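Local structure of histidine--tRNA ligase (Thermus thermophilus HB27, 4RDX) at residues P103-M108 against Y131-S136; I140-A145 against P303-A308; Y266-F271 against G287-G292. The protein catalyses the ATP-dependent attachment of L-histidine to tRNA(His), releasing AMP and diphosphate, and works as a homodimer of the class II synthetase family. All coordinates share one frame; numbering follows the deposited sequence.

Contact 1 of 3, residues P103-M108 against Y131-S136; sequences PVRLWM and YEALGS. With HIS (histidine), chain D.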
loop_
_atom_site.group_PDB
_atom_site.type_symbol
_atom_site.label_atom_id
_atom_site.label_comp_id
_atom_site.label_asym_id
_atom_site.label_seq_id
_atom_site.Cartn_x
_atom_site.Cartn_y
_atom_site.Cartn_z
ATOM N N PRO A 103 25.425 10.129 -1.049
ATOM C CA PRO A 103 24.373 9.600 -1.925
ATOM C C PRO A 103 23.025 9.644 -1.225
ATOM O O PRO A 103 22.983 9.662 0.004
ATOM C CB PRO A 103 24.795 8.146 -2.122
ATOM C CG PRO A 103 25.490 7.800 -0.853
ATOM C CD PRO A 103 26.214 9.051 -0.427
ATOM N N VAL A 104 21.940 9.672 -1.987
ATOM C CA VAL A 104 20.619 9.589 -1.384
ATOM C C VAL A 104 20.068 8.183 -1.584
ATOM O O VAL A 104 20.112 7.634 -2.692
ATOM C CB VAL A 104 19.656 10.651 -1.955
ATOM C CG1 VAL A 104 19.854 10.775 -3.434
ATOM C CG2 VAL A 104 18.205 10.306 -1.628
ATOM N N ARG A 105 19.586 7.593 -0.494
ATOM C CA ARG A 105 19.036 6.246 -0.531
ATOM C C ARG A 105 17.514 6.272 -0.411
ATOM O O ARG A 105 16.955 6.842 0.528
ATOM C CB ARG A 105 19.653 5.384 0.571
ATOM C CG ARG A 105 21.172 5.284 0.491
ATOM C CD ARG A 105 21.750 4.649 1.744
ATOM N NE ARG A 105 23.195 4.450 1.651
ATOM C CZ ARG A 105 24.101 5.343 2.039
ATOM N NH1 ARG A 105 23.717 6.506 2.545
ATOM N NH2 ARG A 105 25.395 5.071 1.919
ATOM N N LEU A 106 16.855 5.652 -1.380
ATOM C CA LEU A 106 15.407 5.636 -1.450
ATOM C C LEU A 106 14.920 4.196 -1.474
ATOM O O LEU A 106 15.599 3.314 -2.003
ATOM C CB LEU A 106 14.943 6.351 -2.721
ATOM C CG LEU A 106 15.521 7.740 -3.004
ATOM C CD1 LEU A 106 15.414 8.052 -4.485
ATOM C CD2 LEU A 106 14.805 8.800 -2.181
ATOM N N TRP A 107 13.754 3.949 -0.892
ATOM C CA TRP A 107 13.115 2.648 -1.044
ATOM C C TRP A 107 11.616 2.798 -1.249
ATOM O O TRP A 107 11.022 3.801 -0.858
ATOM C CB TRP A 107 13.444 1.704 0.123
ATOM C CG TRP A 107 12.638 1.911 1.364
ATOM C CD1 TRP A 107 12.917 2.766 2.391
ATOM C CD2 TRP A 107 11.432 1.231 1.725
ATOM N NE1 TRP A 107 11.953 2.667 3.365
ATOM C CE2 TRP A 107 11.028 1.732 2.979
ATOM C CE3 TRP A 107 10.649 0.249 1.107
ATOM C CZ2 TRP A 107 9.880 1.285 3.626
ATOM C CZ3 TRP A 107 9.510 -0.193 1.752
ATOM C CH2 TRP A 107 9.136 0.325 2.999
ATOM N N MET A 108 11.013 1.800 -1.884
ATOM C CA MET A 108 9.604 1.871 -2.242
ATOM C C MET A 108 9.002 0.478 -2.267
ATOM O O MET A 108 9.654 -0.471 -2.673
ATOM C CB MET A 108 9.451 2.514 -3.622
ATOM C CG MET A 108 8.022 2.685 -4.089
ATOM S SD MET A 108 7.932 3.560 -5.661
ATOM C CE MET A 108 8.665 2.345 -6.759
ATOM N N TYR A 131 15.026 -0.643 -3.870
ATOM C CA TYR A 131 16.013 0.171 -3.179
ATOM C C TYR A 131 16.915 0.810 -4.219
ATOM O O TYR A 131 17.346 0.139 -5.153
ATOM C CB TYR A 131 16.856 -0.700 -2.246
ATOM C CG TYR A 131 18.099 -0.014 -1.720
ATOM C CD1 TYR A 131 18.032 0.826 -0.617
ATOM C CD2 TYR A 131 19.340 -0.215 -2.319
ATOM C CE1 TYR A 131 19.159 1.453 -0.126
ATOM C CE2 TYR A 131 20.474 0.411 -1.837
ATOM C CZ TYR A 131 20.377 1.243 -0.739
ATOM O OH TYR A 131 21.499 1.869 -0.248
ATOM N N GLU A 132 17.192 2.102 -4.064
ATOM C CA GLU A 132 18.151 2.797 -4.919
ATOM C C GLU A 132 19.092 3.687 -4.115
ATOM O O GLU A 132 18.675 4.408 -3.218
ATOM C CB GLU A 132 17.443 3.647 -5.979
ATOM C CG GLU A 132 16.513 2.880 -6.899
ATOM C CD GLU A 132 17.209 1.763 -7.654
ATOM O OE1 GLU A 132 18.412 1.901 -7.958
ATOM O OE2 GLU A 132 16.550 0.741 -7.938
ATOM N N ALA A 133 20.374 3.611 -4.446
ATOM C CA ALA A 133 21.365 4.548 -3.951
ATOM C C ALA A 133 21.818 5.366 -5.147
ATOM O O ALA A 133 22.373 4.824 -6.117
ATOM C CB ALA A 133 22.530 3.816 -3.322
ATOM N N LEU A 134 21.554 6.669 -5.077
ATOM C CA LEU A 134 21.788 7.564 -6.203
ATOM C C LEU A 134 22.781 8.668 -5.863
ATOM O O LEU A 134 22.772 9.212 -4.754
ATOM C CB LEU A 134 20.464 8.182 -6.662
ATOM C CG LEU A 134 19.391 7.227 -7.189
ATOM C CD1 LEU A 134 18.011 7.862 -7.099
ATOM C CD2 LEU A 134 19.694 6.828 -8.622
ATOM N N GLY A 135 23.641 8.991 -6.824
ATOM C CA GLY A 135 24.536 10.125 -6.692
ATOM C C GLY A 135 25.996 9.785 -6.452
ATOM O O GLY A 135 26.797 10.672 -6.165
ATOM N N SER A 136 26.352 8.511 -6.573
ATOM C CA SER A 136 27.736 8.109 -6.355
ATOM C C SER A 136 28.145 6.836 -7.105
ATOM O O SER A 136 27.317 5.968 -7.380
ATOM C CB SER A 136 28.017 7.979 -4.854
ATOM O OG SER A 136 29.281 7.373 -4.613
HETATM N N HIS D . 15.401 -5.561 -12.741
HETATM C CA HIS D . 16.311 -4.531 -12.253
HETATM C C HIS D . 17.689 -5.139 -12.045
HETATM O O HIS D . 18.699 -4.439 -12.055
HETATM C CB HIS D . 15.778 -3.935 -10.946
HETATM C CG HIS D . 16.630 -2.825 -10.396
HETATM N ND1 HIS D . 17.689 -2.282 -11.076
HETATM C CD2 HIS D . 16.559 -2.178 -9.211
HETATM C CE1 HIS D . 18.243 -1.340 -10.346
HETATM N NE2 HIS D . 17.578 -1.246 -9.204
HETATM O OXT HIS D . 17.819 -6.349 -11.863
#
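Leu-134 meets the two strand partners Val-104 and Leu-106. The strands are antiparallel, with axes 4.7 Å apart. Val-104 and Leu-134 form a hydrogen-bonded pair, joined by N of Val-104 to O of Leu-134 at 2.9 Å and by the reverse bond. Leu-106 and Glu-132 form the next such pair. CD1 of Leu-134 touches CD1 of Leu-106 at 3.7 Å, the two side chains crossing at about a right angle. Helix 85-94 packs on Leu-134 and on Val-104.

Tyr-131 lies on the opposite face with Arg-105. Its CG is anti to the backbone N (chi1 167°), which lays the ring alongside the arginine chain, both pointing the same way. OH of Tyr-131 reaches CD of Arg-105 at 3.4 Å, near the guanidinium plane and at its edge. Arg-105 NE makes a salt bridge with Glu-144, and the Tyr-131 ring meets that of Phe-307.

Glu-132 shares the leucine face. Its OE2 accepts a weak bond from NE2 of the bound histidine at 2.6 Å. Thr-85 also bonds OE2, while the hydroxyl of Tyr-290 is modelled so close to OE1 that the geometry of that bond is doubtful. This is the paired strand base of the motif 2 hairpin of class II synthetases, here contributing Glu-132 to the histidine pocket.

Contact 2 of 3, residues I140-A145 against P303-A308; sequences ILDAEA and PGVGFA. With HIS (histidine), chain D.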
loop_
_atom_site.group_PDB
_atom_site.type_symbol
_atom_site.label_atom_id
_atom_site.label_comp_id
_atom_site.label_asym_id
_atom_site.label_seq_id
_atom_site.Cartn_x
_atom_site.Cartn_y
_atom_site.Cartn_z
ATOM N N ILE A 140 31.475 0.657 -2.644
ATOM C CA ILE A 140 30.925 0.415 -1.314
ATOM C C ILE A 140 29.400 0.383 -1.359
ATOM O O ILE A 140 28.769 -0.436 -0.696
ATOM C CB ILE A 140 31.402 1.488 -0.304
ATOM C CG1 ILE A 140 32.890 1.303 0.010
ATOM C CG2 ILE A 140 30.580 1.440 0.974
ATOM C CD1 ILE A 140 33.409 2.234 1.085
ATOM N N LEU A 141 28.821 1.269 -2.164
ATOM C CA LEU A 141 27.380 1.294 -2.391
ATOM C C LEU A 141 26.861 -0.018 -2.976
ATOM O O LEU A 141 25.802 -0.502 -2.574
ATOM C CB LEU A 141 27.018 2.450 -3.324
ATOM C CG LEU A 141 26.577 3.763 -2.670
ATOM C CD1 LEU A 141 26.914 3.799 -1.187
ATOM C CD2 LEU A 141 27.237 4.915 -3.381
ATOM N N ASP A 142 27.609 -0.586 -3.923
ATOM C CA ASP A 142 27.228 -1.845 -4.564
ATOM C C ASP A 142 27.251 -2.984 -3.545
ATOM O O ASP A 142 26.273 -3.745 -3.409
ATOM C CB ASP A 142 28.158 -2.172 -5.744
ATOM C CG ASP A 142 28.277 -1.026 -6.746
ATOM O OD1 ASP A 142 28.546 0.115 -6.316
ATOM O OD2 ASP A 142 28.111 -1.273 -7.963
ATOM N N ALA A 143 28.370 -3.090 -2.831
ATOM C CA ALA A 143 28.490 -4.056 -1.741
ATOM C C ALA A 143 27.336 -3.920 -0.742
ATOM O O ALA A 143 26.754 -4.918 -0.300
ATOM C CB ALA A 143 29.822 -3.882 -1.034
ATOM N N GLU A 144 26.991 -2.675 -0.427
ATOM C CA GLU A 144 25.930 -2.372 0.529
ATOM C C GLU A 144 24.569 -2.820 0.022
ATOM O O GLU A 144 23.746 -3.310 0.789
ATOM C CB GLU A 144 25.895 -0.871 0.824
ATOM C CG GLU A 144 24.956 -0.490 1.955
ATOM C CD GLU A 144 24.989 0.993 2.268
ATOM O OE1 GLU A 144 24.776 1.803 1.340
ATOM O OE2 GLU A 144 25.228 1.347 3.443
ATOM N N ALA A 145 24.335 -2.635 -1.273
ATOM C CA ALA A 145 23.070 -3.017 -1.886
ATOM C C ALA A 145 22.900 -4.527 -1.811
ATOM O O ALA A 145 21.842 -5.035 -1.395
ATOM C CB ALA A 145 23.021 -2.543 -3.332
ATOM N N PRO A 303 24.800 8.560 -11.234
ATOM C CA PRO A 303 25.086 7.137 -11.144
ATOM C C PRO A 303 24.154 6.509 -10.119
ATOM O O PRO A 303 23.756 7.185 -9.158
ATOM C CB PRO A 303 26.545 7.096 -10.691
ATOM C CG PRO A 303 26.756 8.362 -9.992
ATOM C CD PRO A 303 25.827 9.361 -10.573
ATOM N N GLY A 304 23.777 5.249 -10.347
ATOM C CA GLY A 304 22.913 4.550 -9.411
ATOM C C GLY A 304 23.224 3.086 -9.197
ATOM O O GLY A 304 23.770 2.413 -10.068
ATOM N N VAL A 305 22.873 2.583 -8.023
ATOM C CA VAL A 305 22.919 1.141 -7.816
ATOM C C VAL A 305 21.706 0.777 -6.988
ATOM O O VAL A 305 21.341 1.507 -6.078
ATOM C CB VAL A 305 24.233 0.687 -7.142
ATOM C CG1 VAL A 305 24.422 1.372 -5.798
ATOM C CG2 VAL A 305 24.267 -0.832 -6.995
ATOM N N GLY A 306 21.053 -0.327 -7.317
ATOM C CA GLY A 306 19.872 -0.689 -6.564
ATOM C C GLY A 306 19.283 -2.031 -6.912
ATOM O O GLY A 306 19.696 -2.650 -7.885
ATOM N N PHE A 307 18.300 -2.469 -6.128
ATOM C CA PHE A 307 17.701 -3.777 -6.344
ATOM C C PHE A 307 16.189 -3.770 -6.200
ATOM O O PHE A 307 15.607 -2.840 -5.642
ATOM C CB PHE A 307 18.315 -4.813 -5.398
ATOM C CG PHE A 307 18.034 -4.559 -3.940
ATOM C CD1 PHE A 307 16.832 -4.950 -3.368
ATOM C CD2 PHE A 307 18.981 -3.942 -3.142
ATOM C CE1 PHE A 307 16.572 -4.731 -2.027
ATOM C CE2 PHE A 307 18.741 -3.721 -1.791
ATOM C CZ PHE A 307 17.524 -4.106 -1.239
ATOM N N ALA A 308 15.563 -4.818 -6.719
ATOM C CA ALA A 308 14.135 -5.026 -6.542
ATOM C C ALA A 308 13.880 -6.499 -6.275
ATOM O O ALA A 308 14.552 -7.356 -6.844
ATOM C CB ALA A 308 13.370 -4.568 -7.772
HETATM N N HIS D . 15.401 -5.561 -12.741
HETATM C CA HIS D . 16.311 -4.531 -12.253
HETATM C C HIS D . 17.689 -5.139 -12.045
HETATM O O HIS D . 18.699 -4.439 -12.055
HETATM C CB HIS D . 15.778 -3.935 -10.946
HETATM C CG HIS D . 16.630 -2.825 -10.396
HETATM N ND1 HIS D . 17.689 -2.282 -11.076
HETATM C CD2 HIS D . 16.559 -2.178 -9.211
HETATM C CE1 HIS D . 18.243 -1.340 -10.346
HETATM N NE2 HIS D . 17.578 -1.246 -9.204
HETATM O OXT HIS D . 17.819 -6.349 -11.863
#
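Val-305 meets the helix with both of its methyl groups. CG1 touches CB of Leu-141 at 3.7 Å. CG2 lies 4.0 Å from CA of Asp-142 and 4.2 Å from CB of Ala-145. The first torsion, 58°, sets CG2 anti to the backbone N and CG1 between N and the carbonyl carbon, and in this way one branch goes to Leu-141, the other to Asp-142 and Ala-145. Phe-307 is the second strand residue on this face. Its CE2 approaches the carbonyl O of Ala-145 at 3.4 Å, and its CD2 lies 4.3 Å from CB of Ala-145. Helix and strand run almost parallel, at 7°, with axes 8.0 Å apart. Ala-145 points its small side chain at the strand, between the valine and the phenylalanine.

The next shell fixes these groups. The Phe-307 ring packs on Leu-148 and Leu-149 of the same helix. Asp-142 brings its carboxylate beside CG2 of Val-305, but its main polar partners lie on another strand pair: OD1 makes a salt bridge with Arg-289, and OD2 a hydrogen bond with Thr-269. Ile-140, Leu-141 and Glu-144 meet the second subunit.

The strand faces the bound histidine with its other side. O of Gly-306 is 2.9 Å from NE2 of the histidine. No hydrogen bond joins these two segments. They meet by apolar packing and by the Phe-307 ring against the Ala-145 carbonyl, while the carbonyl O of Gly-306 comes close to the substrate imidazole.

Contact 3 of 3, residues Y266-F271 against G287-G292; sequences YVRTAF and GGRYDG. With HIS (histidine), chain D.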
loop_
_atom_site.group_PDB
_atom_site.type_symbol
_atom_site.label_atom_id
_atom_site.label_comp_id
_atom_site.label_asym_id
_atom_site.label_seq_id
_atom_site.Cartn_x
_atom_site.Cartn_y
_atom_site.Cartn_z
ATOM N N TYR A 266 22.395 -0.329 -17.984
ATOM C CA TYR A 266 23.020 -1.090 -16.915
ATOM C C TYR A 266 24.506 -1.232 -17.202
ATOM O O TYR A 266 24.896 -1.614 -18.306
ATOM C CB TYR A 266 22.383 -2.473 -16.781
ATOM C CG TYR A 266 20.952 -2.457 -16.294
ATOM C CD1 TYR A 266 20.659 -2.327 -14.946
ATOM C CD2 TYR A 266 19.896 -2.595 -17.180
ATOM C CE1 TYR A 266 19.352 -2.320 -14.498
ATOM C CE2 TYR A 266 18.588 -2.589 -16.741
ATOM C CZ TYR A 266 18.323 -2.452 -15.401
ATOM O OH TYR A 266 17.022 -2.447 -14.960
ATOM N N VAL A 267 25.331 -0.905 -16.213
ATOM C CA VAL A 267 26.776 -1.032 -16.347
ATOM C C VAL A 267 27.371 -1.643 -15.085
ATOM O O VAL A 267 26.761 -1.591 -14.016
ATOM C CB VAL A 267 27.444 0.331 -16.616
ATOM C CG1 VAL A 267 27.065 0.855 -17.988
ATOM C CG2 VAL A 267 27.073 1.329 -15.526
ATOM N N ARG A 268 28.560 -2.225 -15.220
ATOM C CA ARG A 268 29.283 -2.801 -14.087
ATOM C C ARG A 268 28.483 -3.862 -13.326
ATOM O O ARG A 268 27.974 -4.811 -13.921
ATOM C CB ARG A 268 29.779 -1.696 -13.144
ATOM C CG ARG A 268 31.055 -1.005 -13.627
ATOM C CD ARG A 268 30.946 0.516 -13.587
ATOM N NE ARG A 268 31.978 1.156 -14.401
ATOM C CZ ARG A 268 33.088 1.707 -13.919
ATOM N NH1 ARG A 268 33.319 1.713 -12.614
ATOM N NH2 ARG A 268 33.965 2.261 -14.743
ATOM N N THR A 269 28.363 -3.680 -12.013
ATOM C CA THR A 269 27.774 -4.683 -11.125
ATOM C C THR A 269 26.362 -5.143 -11.497
ATOM O O THR A 269 25.463 -4.329 -11.725
ATOM C CB THR A 269 27.756 -4.190 -9.659
ATOM O OG1 THR A 269 28.979 -3.503 -9.364
ATOM C CG2 THR A 269 27.594 -5.364 -8.709
ATOM N N ALA A 270 26.184 -6.459 -11.562
ATOM C CA ALA A 270 24.862 -7.061 -11.676
ATOM C C ALA A 270 24.781 -8.204 -10.672
ATOM O O ALA A 270 25.769 -8.906 -10.439
ATOM C CB ALA A 270 24.615 -7.571 -13.089
ATOM N N PHE A 271 23.613 -8.385 -10.065
ATOM C CA PHE A 271 23.450 -9.439 -9.073
ATOM C C PHE A 271 22.019 -9.939 -8.938
ATOM O O PHE A 271 21.066 -9.222 -9.239
ATOM C CB PHE A 271 24.016 -9.018 -7.712
ATOM C CG PHE A 271 23.371 -7.797 -7.120
ATOM C CD1 PHE A 271 23.749 -6.523 -7.524
ATOM C CD2 PHE A 271 22.419 -7.923 -6.120
ATOM C CE1 PHE A 271 23.167 -5.402 -6.960
ATOM C CE2 PHE A 271 21.835 -6.808 -5.555
ATOM C CZ PHE A 271 22.208 -5.547 -5.974
ATOM N N GLY A 287 19.351 -6.914 -8.997
ATOM C CA GLY A 287 19.640 -5.514 -9.211
ATOM C C GLY A 287 21.026 -5.291 -9.769
ATOM O O GLY A 287 21.626 -6.189 -10.360
ATOM N N GLY A 288 21.533 -4.078 -9.585
ATOM C CA GLY A 288 22.865 -3.739 -10.031
ATOM C C GLY A 288 23.054 -2.252 -10.234
ATOM O O GLY A 288 22.272 -1.429 -9.745
ATOM N N ARG A 289 24.107 -1.918 -10.974
ATOM C CA ARG A 289 24.484 -0.537 -11.233
ATOM C C ARG A 289 23.979 -0.063 -12.595
ATOM O O ARG A 289 23.889 -0.840 -13.546
ATOM C CB ARG A 289 26.007 -0.387 -11.137
ATOM C CG ARG A 289 26.544 1.003 -11.432
ATOM C CD ARG A 289 27.957 1.178 -10.892
ATOM N NE ARG A 289 27.978 1.281 -9.435
ATOM C CZ ARG A 289 27.612 2.366 -8.758
ATOM N NH1 ARG A 289 27.185 3.442 -9.409
ATOM N NH2 ARG A 289 27.665 2.376 -7.432
ATOM N N TYR A 290 23.634 1.217 -12.663
ATOM C CA TYR A 290 23.193 1.852 -13.892
ATOM C C TYR A 290 23.782 3.248 -14.000
ATOM O O TYR A 290 24.106 3.898 -12.989
ATOM C CB TYR A 290 21.667 1.916 -13.958
ATOM C CG TYR A 290 21.016 2.409 -12.686
ATOM C CD1 TYR A 290 20.775 3.764 -12.479
ATOM C CD2 TYR A 290 20.635 1.518 -11.692
ATOM C CE1 TYR A 290 20.172 4.210 -11.316
ATOM C CE2 TYR A 290 20.041 1.955 -10.529
ATOM C CZ TYR A 290 19.811 3.299 -10.344
ATOM O OH TYR A 290 19.214 3.726 -9.180
ATOM N N ASP A 291 23.903 3.699 -15.242
ATOM C CA ASP A 291 24.518 4.969 -15.563
ATOM C C ASP A 291 24.074 5.332 -16.972
ATOM O O ASP A 291 24.436 4.657 -17.936
ATOM C CB ASP A 291 26.038 4.832 -15.504
ATOM C CG ASP A 291 26.739 6.156 -15.306
ATOM O OD1 ASP A 291 26.199 7.013 -14.574
ATOM O OD2 ASP A 291 27.833 6.339 -15.881
ATOM N N GLY A 292 23.271 6.385 -17.089
ATOM C CA GLY A 292 22.713 6.777 -18.369
ATOM C C GLY A 292 21.207 6.937 -18.296
ATOM O O GLY A 292 20.598 7.569 -19.156
HETATM N N HIS D . 15.401 -5.561 -12.741
HETATM C CA HIS D . 16.311 -4.531 -12.253
HETATM C C HIS D . 17.689 -5.139 -12.045
HETATM O O HIS D . 18.699 -4.439 -12.055
HETATM C CB HIS D . 15.778 -3.935 -10.946
HETATM C CG HIS D . 16.630 -2.825 -10.396
HETATM N ND1 HIS D . 17.689 -2.282 -11.076
HETATM C CD2 HIS D . 16.559 -2.178 -9.211
HETATM C CE1 HIS D . 18.243 -1.340 -10.346
HETATM N NE2 HIS D . 17.578 -1.246 -9.204
HETATM O OXT HIS D . 17.819 -6.349 -11.863
#
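Strand 269-271 runs antiparallel to strand 287-290, while Tyr-266, before the corner at Arg-268, pairs with Tyr-290, and a beta bulge shifts the register by two before the Ala-270/Gly-288 pair. Arg-289 lies across from the bulge of Val-267 to Thr-269. Its N bonds O of Thr-269 at 2.9 Å. Its O takes N of Val-267 at 3.0 Å, from a donor 43° out of the carbonyl plane.

The Arg-289 chain leaves with CG anti to the backbone N (chi1 178°), bringing CG within 4.1 Å of CG2 of Val-267. Farther out it runs beside Arg-268, the guanidinium planes 82° apart. Arg-268 goes to Asp-170, Arg-289 to Asp-142 and the Ser-136 carbonyl.

Phe-271 lays one ring face over Gly-287, a CH-pi contact with CA of Gly-287 4.3 Å from the ring centre. At the backbone angles of Gly-288 a side chain would run into the preceding carbonyl O. Tyr-266 brings CE1 to 3.3 Å from O of the bound histidine, and the ligand's ND1 lies in plane at the ring edge. Tyr-290 adds CE2 at 3.8 Å from CE1 of the histidine. A leucine in place of Tyr-266 lacks the aromatic ring, and would probably leave a gap beside the histidine carboxylate and ND1. Together the glycine-rich hairpin strand and the two tyrosines line the histidine pocket on the antiparallel sheet of a class II catalytic domain.

Along the chain, contact 1 comes first and closes the hairpin of strands 104-113 and 125-134. Helix 139-156 follows at once and opens contact 2, which ends only at strand 304-310, 158 residues later. Contact 3 is nested inside that loop and closes the hairpin of strands 269-275 and 283-290. None of the three cross. Strand 304-310 lies between the two hairpins in the sheet: it pairs with 125-134 on one side and 283-290 on the other. Contact 2 thus places helix 139-156 against the middle strand. All three contacts touch the bound histidine, and contacts 1 and 2 also meet the second subunit.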